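Local structure of mucin-like protocadherin (Homo sapiens, 6OAE) at residues V36-S42 with E69-Q75; E99-K105 with Q124-E128; T104-E110 with T198-V204. The protein probably acts as an intermicrovillar adhesion molecule, using its extracellular cadherin repeats, the first two of which form this chain, to bind CDHR2 in a calcium-dependent way. All coordinates share one frame; numbering follows the deposited sequence. Where two conformers were deposited one is given.

The chain comprises two cadherin repeats joined end to end, with three calcium sites built by residues such as E17, D95, D129 and D183. Interaction 1 lies in the first repeat, on the opposite side of the chain's centre from the other two; its centre is about 46 Å from that of interaction 2 and about 60 Å from that of interaction 3. Interactions 2 and 3 belong to the second repeat and touch, with centres about 14 Å apart, sharing T104 and K105, while L125 and F102 pack on L199. Interaction 2 starts close to the linker: the side chain of E99 lies about 9 Å from a bound calcium ion.

Interaction 1 (V36-S42 with E69-Q75); sequences VTLGALS and EAQLLCQ
V36, T37 and L38 pair antiparallel with C74, L73 and L72, the axes of the two short strand segments coming within 4.6 Å and their directions differing by 146°. T37 and L73 form the hydrogen-bonded pair, in which L73 N reaches T37 O at 2.8 Å and T37 N returns a bond to L73 O. G39 N adds one more bond, to Q71 O, and the chain then folds through a type I beta turn from G39 to S42. The side chain of Q71 serves this turn. Its CG stands anti to the backbone N (chi1 177°), and the extended chain beyond carries OE1 to L41 N at 3.0 Å; the donor comes from above the carboxamide plane rather than on a lone pair. L41 CB also rests 3.5 Å from Q71 OE1. S42 OG is gripped twice: it accepts from Q71 N at 2.8 Å in a nearly straight bond (170°) and donates to G39 O, which S42 N approaches from the same face. One hydroxyl thus ties the turn both to itself and to the strand. Where a beta carbon of G39 would stand, Q71 OE1 is in the way, and L73 CD1 lies tightly against G39 CA. On the face shared by V36 and L38, V36 CG2 packs 3.7 Å from C74 SG and also meets L72 CB, while L38 CD2 sits 4.0 Å from L72 CD2 and touches A70 CB. This is an outer strand of the Greek-key cadherin sandwich meeting its inner neighbour. C74 is disulfide-bonded to C6, and E69 forms a salt bridge with R85. L38 and L72 reach I49 of strand 47-50, while strand 79-91 flanks 67-76 on the side away from 35-38.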
loop_
_atom_site.group_PDB
_atom_site.type_symbol
_atom_site.label_atom_id
_atom_site.label_comp_id
_atom_site.label_asym_id
_atom_site.label_seq_id
_atom_site.Cartn_x
_atom_site.Cartn_y
_atom_site.Cartn_z
ATOM N N VAL A 36 -32.073 -18.693 -8.383
ATOM C CA VAL A 36 -30.621 -18.554 -8.061
ATOM C C VAL A 36 -30.496 -17.764 -6.758
ATOM O O VAL A 36 -31.173 -16.745 -6.624
ATOM C CB VAL A 36 -29.808 -17.933 -9.214
ATOM C CG1 VAL A 36 -30.212 -16.489 -9.522
ATOM C CG2 VAL A 36 -28.307 -18.045 -8.952
ATOM N N THR A 37 -29.659 -18.249 -5.852
ATOM C CA THR A 37 -29.358 -17.652 -4.539
ATOM C C THR A 37 -27.856 -17.743 -4.314
ATOM O O THR A 37 -27.213 -18.560 -5.012
ATOM C CB THR A 37 -30.136 -18.374 -3.432
ATOM O OG1 THR A 37 -29.678 -19.723 -3.402
ATOM C CG2 THR A 37 -31.635 -18.336 -3.642
ATOM N N LEU A 38 -27.316 -16.946 -3.394
ATOM C CA LEU A 38 -25.883 -17.010 -3.017
ATOM C C LEU A 38 -25.692 -18.238 -2.134
ATOM O O LEU A 38 -26.538 -18.441 -1.244
ATOM C CB LEU A 38 -25.445 -15.730 -2.284
ATOM C CG LEU A 38 -25.282 -14.495 -3.167
ATOM C CD1 LEU A 38 -24.989 -13.257 -2.322
ATOM C CD2 LEU A 38 -24.174 -14.695 -4.197
ATOM N N GLY A 39 -24.645 -19.021 -2.401
ATOM C CA GLY A 39 -24.206 -20.150 -1.564
ATOM C C GLY A 39 -23.238 -19.700 -0.486
ATOM O O GLY A 39 -22.761 -18.530 -0.532
ATOM N N ALA A 40 -22.939 -20.594 0.455
ATOM C CA ALA A 40 -22.133 -20.314 1.665
ATOM C C ALA A 40 -20.636 -20.229 1.352
ATOM O O ALA A 40 -19.910 -19.821 2.258
ATOM C CB ALA A 40 -22.408 -21.348 2.728
ATOM N N LEU A 41 -20.168 -20.594 0.148
ATOM C CA LEU A 41 -18.745 -20.359 -0.246
ATOM C C LEU A 41 -18.560 -18.913 -0.744
ATOM O O LEU A 41 -17.412 -18.527 -0.943
ATOM C CB LEU A 41 -18.275 -21.379 -1.293
ATOM C CG LEU A 41 -17.875 -22.759 -0.745
ATOM C CD1 LEU A 41 -17.251 -23.612 -1.849
ATOM C CD2 LEU A 41 -16.918 -22.651 0.441
ATOM N N SER A 42 -19.640 -18.148 -0.928
ATOM C CA SER A 42 -19.582 -16.700 -1.262
ATOM C C SER A 42 -18.833 -15.951 -0.155
ATOM O O SER A 42 -19.095 -16.216 1.029
ATOM C CB SER A 42 -20.941 -16.087 -1.446
ATOM O OG SER A 42 -21.694 -16.765 -2.432
ATOM N N GLU A 69 -15.566 -13.679 -4.016
ATOM C CA GLU A 69 -16.158 -14.834 -4.714
ATOM C C GLU A 69 -17.654 -14.885 -4.416
ATOM O O GLU A 69 -18.036 -14.742 -3.262
ATOM C CB GLU A 69 -15.417 -16.102 -4.265
ATOM C CG GLU A 69 -16.080 -17.396 -4.693
ATOM C CD GLU A 69 -15.175 -18.615 -4.604
ATOM O OE1 GLU A 69 -15.291 -19.500 -5.481
ATOM O OE2 GLU A 69 -14.353 -18.672 -3.664
ATOM N N ALA A 70 -18.461 -15.094 -5.444
ATOM C CA ALA A 70 -19.906 -15.338 -5.334
ATOM C C ALA A 70 -20.151 -16.757 -5.822
ATOM O O ALA A 70 -19.697 -17.077 -6.947
ATOM C CB ALA A 70 -20.690 -14.346 -6.141
ATOM N N GLN A 71 -20.820 -17.564 -4.997
ATOM C CA GLN A 71 -21.279 -18.929 -5.379
ATOM C C GLN A 71 -22.746 -18.787 -5.734
ATOM O O GLN A 71 -23.525 -18.440 -4.835
ATOM C CB GLN A 71 -21.026 -19.913 -4.239
ATOM C CG GLN A 71 -21.533 -21.320 -4.539
ATOM C CD GLN A 71 -21.401 -22.238 -3.350
ATOM O OE1 GLN A 71 -21.601 -21.840 -2.204
ATOM N NE2 GLN A 71 -21.063 -23.487 -3.624
ATOM N N LEU A 72 -23.103 -18.997 -6.991
ATOM C CA LEU A 72 -24.495 -18.906 -7.472
ATOM C C LEU A 72 -25.035 -20.325 -7.473
ATOM O O LEU A 72 -24.473 -21.143 -8.217
ATOM C CB LEU A 72 -24.568 -18.301 -8.875
ATOM C CG LEU A 72 -23.757 -17.029 -9.118
ATOM C CD1 LEU A 72 -24.237 -16.337 -10.373
ATOM C CD2 LEU A 72 -23.814 -16.091 -7.933
ATOM N N LEU A 73 -26.056 -20.574 -6.657
ATOM C CA LEU A 73 -26.726 -21.886 -6.512
ATOM C C LEU A 73 -28.006 -21.814 -7.319
ATOM O O LEU A 73 -28.858 -20.978 -6.982
ATOM C CB LEU A 73 -27.025 -22.169 -5.036
ATOM C CG LEU A 73 -25.830 -22.294 -4.095
ATOM C CD1 LEU A 73 -26.298 -22.660 -2.691
ATOM C CD2 LEU A 73 -24.815 -23.316 -4.580
ATOM N N CYS A 74 -28.137 -22.652 -8.351
ATOM C CA CYS A 74 -29.331 -22.687 -9.229
ATOM C C CYS A 74 -30.190 -23.894 -8.863
ATOM O O CYS A 74 -29.855 -25.004 -9.284
ATOM C CB CYS A 74 -28.907 -22.675 -10.679
ATOM S SG CYS A 74 -28.385 -21.017 -11.167
ATOM N N GLN A 75 -31.255 -23.648 -8.101
ATOM C CA GLN A 75 -32.107 -24.689 -7.473
ATOM C C GLN A 75 -33.469 -24.743 -8.171
ATOM O O GLN A 75 -33.884 -23.715 -8.739
ATOM C CB GLN A 75 -32.258 -24.384 -5.984
ATOM C CG GLN A 75 -30.926 -24.237 -5.248
ATOM C CD GLN A 75 -31.096 -24.040 -3.761
ATOM O OE1 GLN A 75 -32.208 -24.026 -3.239
ATOM N NE2 GLN A 75 -29.984 -23.883 -3.061
#

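Interaction 2 (E99-K105 with Q124-E128); sequences EFPFKTK and QLQAE
K105 leaves its backbone with CG anti to N (chi1 -175°), then bends at its third and fourth torsions, which lays CE over the centre of the F102 ring and brings NZ to Q124 O. The ring stands ready for it because F102 CG lies between backbone N and carbonyl carbon (chi1 60°). The ammonium forms a cation-pi contact with that ring and donates to Q124 O at 3.0 Å, in the carbonyl plane; a water held by Q124 OE1 accepts only weakly from NZ. A methionine in place of K105 would probably leave Q124 O without this donor and the F102 ring without its cation. The contact lies at the entry to the second cadherin repeat, where the chain arriving from the calcium-binding linker meets the loop after the short helix 122-125. Here E99 and E128 make a single antiparallel bridge, both N-H groups bonding, with E99 N 2.9 Å from E128 O. F100 turns its edge to L125 O, 3.3 Å from CE1, while A127 CB covers one of its faces. F102 CZ meets L125 CD2 at 4.2 Å, and outside the pair A127 N donates to Y138 OH.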
loop_
_atom_site.group_PDB
_atom_site.type_symbol
_atom_site.label_atom_id
_atom_site.label_comp_id
_atom_site.label_asym_id
_atom_site.label_seq_id
_atom_site.Cartn_x
_atom_site.Cartn_y
_atom_site.Cartn_z
ATOM N N GLU A 99 4.410 6.515 6.298
ATOM C CA GLU A 99 4.500 7.108 7.643
ATOM C C GLU A 99 5.826 6.702 8.262
ATOM O O GLU A 99 6.151 5.506 8.211
ATOM C CB GLU A 99 3.347 6.612 8.509
ATOM C CG GLU A 99 2.003 7.137 8.072
ATOM C CD GLU A 99 0.822 6.438 8.726
ATOM O OE1 GLU A 99 1.027 5.795 9.768
ATOM O OE2 GLU A 99 -0.291 6.541 8.178
ATOM N N PHE A 100 6.556 7.671 8.796
ATOM C CA PHE A 100 7.746 7.421 9.635
ATOM C C PHE A 100 7.244 7.100 11.033
ATOM O O PHE A 100 6.241 7.677 11.447
ATOM C CB PHE A 100 8.647 8.640 9.707
ATOM C CG PHE A 100 9.404 8.958 8.446
ATOM C CD1 PHE A 100 10.424 8.121 8.009
ATOM C CD2 PHE A 100 9.121 10.114 7.725
ATOM C CE1 PHE A 100 11.145 8.430 6.866
ATOM C CE2 PHE A 100 9.843 10.419 6.578
ATOM C CZ PHE A 100 10.853 9.583 6.159
ATOM N N PRO A 101 7.884 6.170 11.772
ATOM C CA PRO A 101 7.561 5.968 13.197
ATOM C C PRO A 101 8.143 7.018 14.176
ATOM O O PRO A 101 8.077 6.795 15.381
ATOM C CB PRO A 101 8.125 4.561 13.424
ATOM C CG PRO A 101 9.348 4.500 12.525
ATOM C CD PRO A 101 8.887 5.211 11.268
ATOM N N PHE A 102 8.675 8.143 13.674
ATOM C CA PHE A 102 9.195 9.287 14.465
ATOM C C PHE A 102 8.934 10.590 13.716
ATOM O O PHE A 102 8.757 10.541 12.452
ATOM C CB PHE A 102 10.704 9.117 14.715
ATOM C CG PHE A 102 11.520 9.038 13.448
ATOM C CD1 PHE A 102 11.633 7.842 12.751
ATOM C CD2 PHE A 102 12.151 10.161 12.943
ATOM C CE1 PHE A 102 12.363 7.771 11.571
ATOM C CE2 PHE A 102 12.890 10.082 11.768
ATOM C CZ PHE A 102 12.994 8.891 11.093
ATOM N N LYS A 103 8.942 11.715 14.440
ATOM C CA LYS A 103 8.783 13.082 13.875
ATOM C C LYS A 103 10.157 13.758 13.795
ATOM O O LYS A 103 10.548 14.211 12.713
ATOM C CB LYS A 103 7.849 13.929 14.737
ATOM C CG LYS A 103 6.431 13.399 14.891
ATOM C CD LYS A 103 5.662 14.106 16.019
ATOM C CE LYS A 103 4.328 13.459 16.314
ATOM N NZ LYS A 103 3.417 13.595 15.158
ATOM N N THR A 104 10.833 13.860 14.931
ATOM C CA THR A 104 12.209 14.402 15.064
ATOM C C THR A 104 12.976 13.456 15.981
ATOM O O THR A 104 12.409 13.063 17.029
ATOM C CB THR A 104 12.272 15.822 15.632
ATOM O OG1 THR A 104 11.514 16.746 14.844
ATOM C CG2 THR A 104 13.702 16.316 15.716
ATOM N N LYS A 105 14.207 13.134 15.605
ATOM C CA LYS A 105 15.024 12.060 16.217
ATOM C C LYS A 105 16.493 12.501 16.238
ATOM O O LYS A 105 16.930 13.078 15.215
ATOM C CB LYS A 105 14.837 10.809 15.355
ATOM C CG LYS A 105 15.485 9.538 15.856
ATOM C CD LYS A 105 15.832 8.552 14.745
ATOM C CE LYS A 105 14.647 7.802 14.187
ATOM N NZ LYS A 105 14.578 6.394 14.653
ATOM N N GLN A 124 16.277 1.964 11.197
ATOM C CA GLN A 124 16.034 3.131 12.079
ATOM C C GLN A 124 15.422 4.294 11.293
ATOM O O GLN A 124 14.858 5.183 11.966
ATOM C CB GLN A 124 17.325 3.536 12.788
ATOM C CG GLN A 124 17.731 2.536 13.867
ATOM C CD GLN A 124 19.009 2.894 14.584
ATOM O OE1 GLN A 124 19.400 4.066 14.677
ATOM N NE2 GLN A 124 19.666 1.877 15.129
ATOM N N LEU A 125 15.515 4.313 9.949
ATOM C CA LEU A 125 14.995 5.459 9.139
ATOM C C LEU A 125 13.768 5.090 8.316
ATOM O O LEU A 125 13.055 6.009 7.991
ATOM C CB LEU A 125 16.091 5.989 8.201
ATOM C CG LEU A 125 17.302 6.620 8.889
ATOM C CD1 LEU A 125 18.164 7.386 7.884
ATOM C CD2 LEU A 125 16.868 7.553 9.992
ATOM N N GLN A 126 13.554 3.827 7.986
ATOM C CA GLN A 126 12.532 3.434 6.980
ATOM C C GLN A 126 11.130 3.829 7.455
ATOM O O GLN A 126 10.835 3.790 8.673
ATOM C CB GLN A 126 12.635 1.960 6.603
ATOM C CG GLN A 126 12.334 0.988 7.737
ATOM C CD GLN A 126 12.775 -0.409 7.375
ATOM O OE1 GLN A 126 13.228 -0.672 6.259
ATOM N NE2 GLN A 126 12.643 -1.327 8.323
ATOM N N ALA A 127 10.310 4.233 6.496
ATOM C CA ALA A 127 8.865 4.452 6.671
ATOM C C ALA A 127 8.133 3.157 6.314
ATOM O O ALA A 127 8.769 2.216 5.806
ATOM C CB ALA A 127 8.428 5.611 5.810
ATOM N N GLU A 128 6.829 3.135 6.570
ATOM C CA GLU A 128 5.935 2.014 6.196
ATOM C C GLU A 128 4.707 2.597 5.504
ATOM O O GLU A 128 4.215 3.657 5.955
ATOM C CB GLU A 128 5.508 1.177 7.399
ATOM C CG GLU A 128 4.943 -0.174 7.000
ATOM C CD GLU A 128 4.835 -1.134 8.170
ATOM O OE1 GLU A 128 5.302 -0.764 9.278
ATOM O OE2 GLU A 128 4.293 -2.233 7.980
HETATM O O HOH W 1 17.809 6.038 15.519
#

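Interaction 3 (T104-E110 with T198-V204); sequences TKEIRVE and TLVLNVV
The first and last strands of the second cadherin repeat, 104-110 and 194-204, run parallel here, as expected for this Greek-key sandwich, and T104 meets T198 at the start of a register that holds through E110 and V204. K105, I107 and V109 each use both N and O toward the partner strand, giving six bonds. I107 N reaches V200 O at 2.8 Å, nearly along the C=O axis, and N202 N binds I107 O at 2.9 Å in an almost straight line (174°). The end bonds are less regular: K105 N approaches T198 O, and V204 N approaches V109 O, from above the carbonyl plane. T104 and T198 lie side by side with the same rotamer; each CG2 is anti to its backbone N, and the two methyls meet at 3.6 Å. Farther along the same face, V204 CG1 touches R108 CB at 3.9 Å. The other face looks into the core, where V109 also packs on L167 and V119, and I107 on I120. L201 CD1 reaches across the strands there, meeting I107 CB at 4.2 Å and pressing against V109 CG2 at 3.5 Å.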
loop_
_atom_site.group_PDB
_atom_site.type_symbol
_atom_site.label_atom_id
_atom_site.label_comp_id
_atom_site.label_asym_id
_atom_site.label_seq_id
_atom_site.Cartn_x
_atom_site.Cartn_y
_atom_site.Cartn_z
ATOM N N THR A 104 10.833 13.860 14.931
ATOM C CA THR A 104 12.209 14.402 15.064
ATOM C C THR A 104 12.976 13.456 15.981
ATOM O O THR A 104 12.409 13.063 17.029
ATOM C CB THR A 104 12.272 15.822 15.632
ATOM O OG1 THR A 104 11.514 16.746 14.844
ATOM C CG2 THR A 104 13.702 16.316 15.716
ATOM N N LYS A 105 14.207 13.134 15.605
ATOM C CA LYS A 105 15.024 12.060 16.217
ATOM C C LYS A 105 16.493 12.501 16.238
ATOM O O LYS A 105 16.930 13.078 15.215
ATOM C CB LYS A 105 14.837 10.809 15.355
ATOM C CG LYS A 105 15.485 9.538 15.856
ATOM C CD LYS A 105 15.832 8.552 14.745
ATOM C CE LYS A 105 14.647 7.802 14.187
ATOM N NZ LYS A 105 14.578 6.394 14.653
ATOM N N GLU A 106 17.214 12.212 17.332
ATOM C CA GLU A 106 18.651 12.558 17.488
ATOM C C GLU A 106 19.500 11.277 17.498
ATOM O O GLU A 106 19.053 10.277 18.069
ATOM C CB GLU A 106 18.824 13.406 18.751
ATOM C CG GLU A 106 17.806 14.534 18.832
ATOM C CD GLU A 106 18.240 15.758 19.614
ATOM O OE1 GLU A 106 19.275 15.673 20.315
ATOM O OE2 GLU A 106 17.545 16.798 19.516
ATOM N N ILE A 107 20.677 11.334 16.872
ATOM C CA ILE A 107 21.686 10.240 16.886
ATOM C C ILE A 107 23.020 10.871 17.296
ATOM O O ILE A 107 23.393 11.883 16.685
ATOM C CB ILE A 107 21.809 9.528 15.522
ATOM C CG1 ILE A 107 20.524 8.782 15.118
ATOM C CG2 ILE A 107 23.018 8.586 15.538
ATOM C CD1 ILE A 107 19.380 9.661 14.644
ATOM N N ARG A 108 23.712 10.280 18.261
ATOM C CA ARG A 108 25.069 10.723 18.653
ATOM C C ARG A 108 26.086 9.899 17.858
ATOM O O ARG A 108 25.923 8.660 17.742
ATOM C CB ARG A 108 25.167 10.717 20.180
ATOM C CG ARG A 108 24.417 11.913 20.748
ATOM C CD ARG A 108 24.044 11.834 22.187
ATOM N NE ARG A 108 23.237 10.681 22.498
ATOM C CZ ARG A 108 21.953 10.506 22.180
ATOM N NH1 ARG A 108 21.268 11.420 21.501
ATOM N NH2 ARG A 108 21.352 9.390 22.559
ATOM N N VAL A 109 27.097 10.567 17.310
ATOM C CA VAL A 109 28.128 9.938 16.438
ATOM C C VAL A 109 29.494 10.362 16.954
ATOM O O VAL A 109 29.732 11.586 17.084
ATOM C CB VAL A 109 27.963 10.342 14.964
ATOM C CG1 VAL A 109 28.655 9.347 14.046
ATOM C CG2 VAL A 109 26.511 10.500 14.561
ATOM N N GLU A 110 30.370 9.403 17.220
ATOM C CA GLU A 110 31.738 9.722 17.701
ATOM C C GLU A 110 32.485 10.470 16.601
ATOM O O GLU A 110 32.354 10.112 15.423
ATOM C CB GLU A 110 32.453 8.465 18.155
ATOM C CG GLU A 110 31.932 7.971 19.474
ATOM C CD GLU A 110 32.713 6.779 19.986
ATOM O OE1 GLU A 110 33.962 6.886 20.061
ATOM O OE2 GLU A 110 32.083 5.753 20.283
ATOM N N THR A 198 12.594 14.871 10.938
ATOM C CA THR A 198 13.857 15.610 11.192
ATOM C C THR A 198 14.866 14.614 11.785
ATOM O O THR A 198 14.472 13.761 12.622
ATOM C CB THR A 198 13.581 16.876 12.022
ATOM O OG1 THR A 198 12.846 17.823 11.234
ATOM C CG2 THR A 198 14.842 17.567 12.483
ATOM N N LEU A 199 16.120 14.674 11.323
ATOM C CA LEU A 199 17.245 13.883 11.860
ATOM C C LEU A 199 18.249 14.874 12.417
ATOM O O LEU A 199 18.627 15.794 11.687
ATOM C CB LEU A 199 17.937 13.055 10.776
ATOM C CG LEU A 199 17.116 11.944 10.142
ATOM C CD1 LEU A 199 17.939 11.280 9.055
ATOM C CD2 LEU A 199 16.687 10.940 11.192
ATOM N N VAL A 200 18.658 14.667 13.649
ATOM C CA VAL A 200 19.681 15.505 14.322
ATOM C C VAL A 200 20.888 14.601 14.568
ATOM O O VAL A 200 20.742 13.607 15.316
ATOM C CB VAL A 200 19.119 16.119 15.606
ATOM C CG1 VAL A 200 20.183 16.886 16.352
ATOM C CG2 VAL A 200 17.915 17.009 15.316
ATOM N N LEU A 201 22.024 14.929 13.959
ATOM C CA LEU A 201 23.310 14.224 14.152
ATOM C C LEU A 201 24.146 15.090 15.099
ATOM O O LEU A 201 24.467 16.261 14.700
ATOM C CB LEU A 201 23.994 14.040 12.799
ATOM C CG LEU A 201 23.464 12.905 11.910
ATOM C CD1 LEU A 201 23.857 11.563 12.461
ATOM C CD2 LEU A 201 21.961 12.952 11.731
ATOM N N ASN A 202 24.442 14.563 16.283
ATOM C CA ASN A 202 25.223 15.258 17.335
ATOM C C ASN A 202 26.591 14.579 17.451
ATOM O O ASN A 202 26.628 13.380 17.819
ATOM C CB ASN A 202 24.474 15.275 18.663
ATOM C CG ASN A 202 25.153 16.160 19.681
ATOM O OD1 ASN A 202 25.650 17.231 19.335
ATOM N ND2 ASN A 202 25.172 15.724 20.933
ATOM N N VAL A 203 27.657 15.309 17.135
ATOM C CA VAL A 203 29.042 14.783 17.154
ATOM C C VAL A 203 29.476 14.784 18.614
ATOM O O VAL A 203 29.316 15.813 19.256
ATOM C CB VAL A 203 29.996 15.608 16.272
ATOM C CG1 VAL A 203 31.416 15.071 16.310
ATOM C CG2 VAL A 203 29.507 15.680 14.843
ATOM N N VAL A 204 29.982 13.665 19.111
ATOM C CA VAL A 204 30.513 13.593 20.494
ATOM C C VAL A 204 32.028 13.654 20.350
ATOM O O VAL A 204 32.601 13.076 19.431
ATOM C CB VAL A 204 29.985 12.382 21.286
ATOM C CG1 VAL A 204 28.464 12.425 21.370
ATOM C CG2 VAL A 204 30.436 11.057 20.736
#